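Local atomic coordinates of S-adenosylmethionine-dependent methyltransferase (PDB entry 1Y8C), a protein that probably transfers a methyl group from S-adenosylmethionine to an acceptor substrate. Residues D17-K30 / V223-R237. Sequence-based numbering, arbitrary orientation.
Sequences DVDYKKWSDFIIEK and VDCYSNKKVEKFTER
Tyr226, which follows Cys225 in a pair of residues with positive phi, lays its ring nearly flat on Trp23 in an offset stack. The planes are 12° apart, and Tyr226 CD1 lies 3.5 Å from Trp23 CD2. This is a Rossmann-like methyltransferase fold. Helix 20-32 packs here on the connection between antiparallel strands 217-224 and 237-244, at one edge of the central sheet. Val18 CG1 and the backbone N of Asp19 lie over the other face of the indole. The phenol OH of Tyr226 is hydrogen-bonded to Asp141 of strand 136-143.

The side chains of Phe26 and Tyr226 cross at about a right angle. With CG anti to the backbone N (chi1 175°), the Phe26 ring reaches the backbone after Tyr226. One face lies against the 226-227 peptide, with Ser227 N 3.4 Å from Phe26 CE1. Lys30 CG lies over the opposite face, toward the ring's rim. Val223 CG2 is 3.9 Å from Phe26 CZ.

The extended side chain of Lys22 places its CE 3.5 Å from Tyr226 O.

Arg237 has its guanidinium face near Trp23 CH2. Its NH1 forms salt bridges with Asp141 and Asp110, while NE and NH2 grip Asp17 side-on. Arg237 NE reaches Asp17 OD2 at 3.1 Å, tilted from the carboxylate plane, and Arg237 NH2 meets the syn lone pair of Asp17 OD1 at 3.2 Å.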
# COMPACT_ATOMS: atom_id res chain seq x y z
N ASP A 17 -10.82 -2.46 5.85
CA ASP A 17 -10.93 -1.02 6.10
C ASP A 17 -10.39 -0.19 4.93
O ASP A 17 -9.81 0.87 5.13
CB ASP A 17 -10.20 -0.66 7.40
CG ASP A 17 -8.68 -0.79 7.27
OD1 ASP A 17 -8.20 -1.75 6.64
OD2 ASP A 17 -7.98 0.06 7.84
N VAL A 18 -10.63 -0.67 3.72
CA VAL A 18 -10.15 0.01 2.54
C VAL A 18 -11.25 0.59 1.67
O VAL A 18 -12.21 -0.09 1.33
CB VAL A 18 -9.33 -0.95 1.67
CG1 VAL A 18 -8.76 -0.20 0.48
CG2 VAL A 18 -8.23 -1.58 2.49
N ASP A 19 -11.10 1.86 1.32
CA ASP A 19 -12.06 2.56 0.46
C ASP A 19 -11.22 3.38 -0.54
O ASP A 19 -10.61 4.39 -0.18
CB ASP A 19 -12.95 3.48 1.30
CG ASP A 19 -14.09 4.11 0.50
OD1 ASP A 19 -15.01 4.68 1.14
OD2 ASP A 19 -14.08 4.04 -0.76
N TYR A 20 -11.19 2.93 -1.79
CA TYR A 20 -10.40 3.60 -2.81
C TYR A 20 -10.70 5.08 -2.91
O TYR A 20 -9.84 5.91 -2.60
CB TYR A 20 -10.62 2.91 -4.15
CG TYR A 20 -10.28 1.43 -4.12
CD1 TYR A 20 -11.03 0.51 -4.85
CD2 TYR A 20 -9.22 0.96 -3.35
CE1 TYR A 20 -10.75 -0.85 -4.81
CE2 TYR A 20 -8.92 -0.40 -3.30
CZ TYR A 20 -9.69 -1.30 -4.03
OH TYR A 20 -9.42 -2.65 -3.99
N LYS A 21 -11.91 5.43 -3.35
CA LYS A 21 -12.28 6.84 -3.49
C LYS A 21 -11.96 7.63 -2.23
O LYS A 21 -11.36 8.71 -2.31
CB LYS A 21 -13.77 6.98 -3.83
CG LYS A 21 -14.14 6.47 -5.24
CD LYS A 21 -15.62 6.07 -5.36
CE LYS A 21 -15.93 5.33 -6.69
NZ LYS A 21 -15.60 6.12 -7.94
N LYS A 22 -12.33 7.10 -1.07
CA LYS A 22 -12.05 7.82 0.17
C LYS A 22 -10.56 8.15 0.27
O LYS A 22 -10.18 9.30 0.47
CB LYS A 22 -12.47 7.01 1.38
CG LYS A 22 -12.03 7.66 2.68
CD LYS A 22 -12.23 6.76 3.87
CE LYS A 22 -11.68 7.43 5.13
NZ LYS A 22 -11.77 6.55 6.33
N TRP A 23 -9.71 7.13 0.13
CA TRP A 23 -8.28 7.33 0.23
C TRP A 23 -7.77 8.27 -0.86
O TRP A 23 -7.06 9.24 -0.57
CB TRP A 23 -7.53 5.99 0.15
CG TRP A 23 -7.75 5.09 1.34
CD1 TRP A 23 -8.71 5.20 2.30
CD2 TRP A 23 -7.02 3.89 1.65
NE1 TRP A 23 -8.63 4.15 3.18
CE2 TRP A 23 -7.60 3.33 2.81
CE3 TRP A 23 -5.93 3.23 1.06
CZ2 TRP A 23 -7.13 2.15 3.39
CZ3 TRP A 23 -5.46 2.05 1.63
CH2 TRP A 23 -6.06 1.53 2.79
N SER A 24 -8.14 8.01 -2.11
CA SER A 24 -7.68 8.88 -3.18
C SER A 24 -8.09 10.33 -2.91
O SER A 24 -7.28 11.24 -3.04
CB SER A 24 -8.17 8.39 -4.55
OG SER A 24 -9.54 8.08 -4.55
N ASP A 25 -9.35 10.55 -2.52
CA ASP A 25 -9.80 11.92 -2.25
C ASP A 25 -8.99 12.52 -1.12
O ASP A 25 -8.57 13.68 -1.20
CB ASP A 25 -11.28 11.94 -1.87
CG ASP A 25 -12.18 11.51 -3.02
OD1 ASP A 25 -11.64 11.19 -4.12
OD2 ASP A 25 -13.42 11.48 -2.83
N PHE A 26 -8.78 11.75 -0.05
CA PHE A 26 -8.00 12.24 1.07
C PHE A 26 -6.63 12.66 0.57
O PHE A 26 -6.10 13.70 0.97
CB PHE A 26 -7.82 11.17 2.14
CG PHE A 26 -6.93 11.61 3.28
CD1 PHE A 26 -7.40 12.48 4.26
CD2 PHE A 26 -5.61 11.16 3.36
CE1 PHE A 26 -6.57 12.89 5.31
CE2 PHE A 26 -4.77 11.58 4.41
CZ PHE A 26 -5.26 12.44 5.39
N ILE A 27 -6.04 11.85 -0.31
CA ILE A 27 -4.71 12.15 -0.81
C ILE A 27 -4.70 13.41 -1.66
O ILE A 27 -3.83 14.26 -1.51
CB ILE A 27 -4.15 10.99 -1.65
CG1 ILE A 27 -4.06 9.73 -0.79
CG2 ILE A 27 -2.76 11.35 -2.15
CD1 ILE A 27 -3.85 8.46 -1.59
N ILE A 28 -5.67 13.53 -2.55
CA ILE A 28 -5.75 14.71 -3.39
C ILE A 28 -5.88 15.95 -2.50
O ILE A 28 -5.20 16.95 -2.69
CB ILE A 28 -6.97 14.67 -4.33
CG1 ILE A 28 -6.87 13.48 -5.27
CG2 ILE A 28 -7.03 15.96 -5.14
CD1 ILE A 28 -5.67 13.55 -6.19
N GLU A 29 -6.76 15.84 -1.51
CA GLU A 29 -7.01 16.92 -0.57
C GLU A 29 -5.72 17.40 0.08
O GLU A 29 -5.44 18.61 0.15
CB GLU A 29 -8.00 16.44 0.50
CG GLU A 29 -8.37 17.47 1.56
CD GLU A 29 -9.11 16.85 2.74
OE1 GLU A 29 -9.51 17.60 3.67
OE2 GLU A 29 -9.29 15.60 2.74
N LYS A 30 -4.93 16.45 0.56
CA LYS A 30 -3.67 16.78 1.19
C LYS A 30 -2.68 17.37 0.19
O LYS A 30 -1.87 18.23 0.54
CB LYS A 30 -3.12 15.52 1.88
CG LYS A 30 -3.89 15.22 3.16
CD LYS A 30 -3.57 16.29 4.20
CE LYS A 30 -4.54 16.30 5.37
NZ LYS A 30 -5.89 16.83 4.98
N VAL A 223 -1.80 10.74 10.62
CA VAL A 223 -3.21 10.56 10.95
C VAL A 223 -3.69 9.11 11.00
O VAL A 223 -2.93 8.17 10.75
CB VAL A 223 -4.10 11.30 9.96
CG1 VAL A 223 -3.68 12.76 9.88
CG2 VAL A 223 -4.02 10.63 8.58
N ASP A 224 -4.97 8.96 11.32
CA ASP A 224 -5.60 7.65 11.42
C ASP A 224 -6.31 7.27 10.13
O ASP A 224 -7.26 7.93 9.70
CB ASP A 224 -6.61 7.63 12.57
CG ASP A 224 -7.14 6.24 12.86
OD1 ASP A 224 -7.58 5.54 11.92
OD2 ASP A 224 -7.13 5.85 14.05
N CYS A 225 -5.84 6.19 9.52
CA CYS A 225 -6.41 5.66 8.30
C CYS A 225 -7.06 6.67 7.34
O CYS A 225 -8.28 6.73 7.23
CB CYS A 225 -7.41 4.58 8.65
SG CYS A 225 -7.94 3.60 7.25
N TYR A 226 -6.21 7.42 6.65
CA TYR A 226 -6.62 8.42 5.65
C TYR A 226 -7.77 9.36 6.03
O TYR A 226 -8.81 9.40 5.38
CB TYR A 226 -6.93 7.71 4.32
CG TYR A 226 -5.74 6.97 3.73
CD1 TYR A 226 -5.39 5.69 4.19
CD2 TYR A 226 -4.94 7.56 2.76
CE1 TYR A 226 -4.26 5.03 3.70
CE2 TYR A 226 -3.80 6.91 2.27
CZ TYR A 226 -3.47 5.65 2.74
OH TYR A 226 -2.32 5.05 2.27
N SER A 227 -7.56 10.13 7.08
CA SER A 227 -8.56 11.08 7.54
C SER A 227 -7.86 12.04 8.47
O SER A 227 -6.72 11.81 8.88
CB SER A 227 -9.69 10.36 8.28
OG SER A 227 -9.25 9.93 9.57
N ASN A 228 -8.54 13.12 8.83
CA ASN A 228 -7.97 14.11 9.73
C ASN A 228 -7.84 13.59 11.15
O ASN A 228 -7.10 14.16 11.94
CB ASN A 228 -8.83 15.37 9.73
CG ASN A 228 -8.79 16.11 8.41
OD1 ASN A 228 -9.73 16.83 8.06
ND2 ASN A 228 -7.69 15.95 7.67
N LYS A 229 -8.57 12.53 11.48
CA LYS A 229 -8.50 11.99 12.84
C LYS A 229 -7.06 11.72 13.25
O LYS A 229 -6.23 11.30 12.43
CB LYS A 229 -9.30 10.70 12.96
CG LYS A 229 -10.79 10.83 12.68
CD LYS A 229 -11.51 9.49 12.90
CE LYS A 229 -11.09 8.44 11.86
NZ LYS A 229 -11.55 7.06 12.22
N LYS A 230 -6.77 11.97 14.52
CA LYS A 230 -5.45 11.77 15.10
C LYS A 230 -5.21 10.29 15.47
O LYS A 230 -6.16 9.55 15.73
CB LYS A 230 -5.31 12.65 16.35
CG LYS A 230 -4.05 12.41 17.13
CD LYS A 230 -3.89 13.38 18.28
CE LYS A 230 -2.48 13.27 18.91
NZ LYS A 230 -1.36 13.68 17.97
N VAL A 231 -3.95 9.87 15.47
CA VAL A 231 -3.59 8.49 15.80
C VAL A 231 -3.76 8.25 17.30
O VAL A 231 -3.30 9.04 18.13
CB VAL A 231 -2.13 8.19 15.41
CG1 VAL A 231 -1.72 6.81 15.90
CG2 VAL A 231 -1.98 8.29 13.92
N GLU A 232 -4.43 7.16 17.65
CA GLU A 232 -4.67 6.80 19.05
C GLU A 232 -4.20 5.39 19.33
O GLU A 232 -4.01 4.58 18.42
CB GLU A 232 -6.16 6.87 19.36
CG GLU A 232 -6.83 8.15 18.95
CD GLU A 232 -6.34 9.33 19.75
OE1 GLU A 232 -6.93 10.42 19.61
OE2 GLU A 232 -5.37 9.16 20.52
N LYS A 233 -4.05 5.10 20.62
CA LYS A 233 -3.60 3.82 21.11
C LYS A 233 -4.12 2.59 20.36
O LYS A 233 -3.40 1.61 20.20
CB LYS A 233 -3.98 3.69 22.59
CG LYS A 233 -3.47 2.45 23.26
CD LYS A 233 -3.71 2.48 24.75
CE LYS A 233 -3.07 1.26 25.41
NZ LYS A 233 -3.18 1.26 26.89
N PHE A 234 -5.36 2.64 19.88
CA PHE A 234 -5.91 1.47 19.20
C PHE A 234 -6.04 1.59 17.69
O PHE A 234 -6.63 0.72 17.05
CB PHE A 234 -7.27 1.13 19.80
CG PHE A 234 -7.25 0.96 21.29
CD1 PHE A 234 -7.77 1.95 22.13
CD2 PHE A 234 -6.72 -0.18 21.86
CE1 PHE A 234 -7.77 1.80 23.51
CE2 PHE A 234 -6.70 -0.34 23.25
CZ PHE A 234 -7.23 0.66 24.07
N THR A 235 -5.48 2.66 17.11
CA THR A 235 -5.53 2.85 15.67
C THR A 235 -5.00 1.62 14.94
O THR A 235 -4.00 1.05 15.35
CB THR A 235 -4.71 4.07 15.26
OG1 THR A 235 -5.22 5.23 15.93
CG2 THR A 235 -4.77 4.27 13.75
N GLU A 236 -5.66 1.20 13.88
CA GLU A 236 -5.22 0.03 13.17
C GLU A 236 -4.41 0.32 11.91
O GLU A 236 -3.63 -0.51 11.47
CB GLU A 236 -6.41 -0.85 12.81
CG GLU A 236 -7.24 -1.26 14.00
CD GLU A 236 -8.15 -2.43 13.69
OE1 GLU A 236 -8.39 -2.70 12.49
OE2 GLU A 236 -8.62 -3.09 14.65
N ARG A 237 -4.61 1.50 11.33
CA ARG A 237 -3.90 1.85 10.11
C ARG A 237 -3.43 3.30 10.17
O ARG A 237 -4.23 4.22 10.22
CB ARG A 237 -4.80 1.64 8.88
CG ARG A 237 -4.07 1.87 7.56
CD ARG A 237 -4.95 1.63 6.35
NE ARG A 237 -5.39 0.25 6.22
CZ ARG A 237 -4.66 -0.75 5.72
NH1 ARG A 237 -3.43 -0.54 5.29
NH2 ARG A 237 -5.17 -1.98 5.66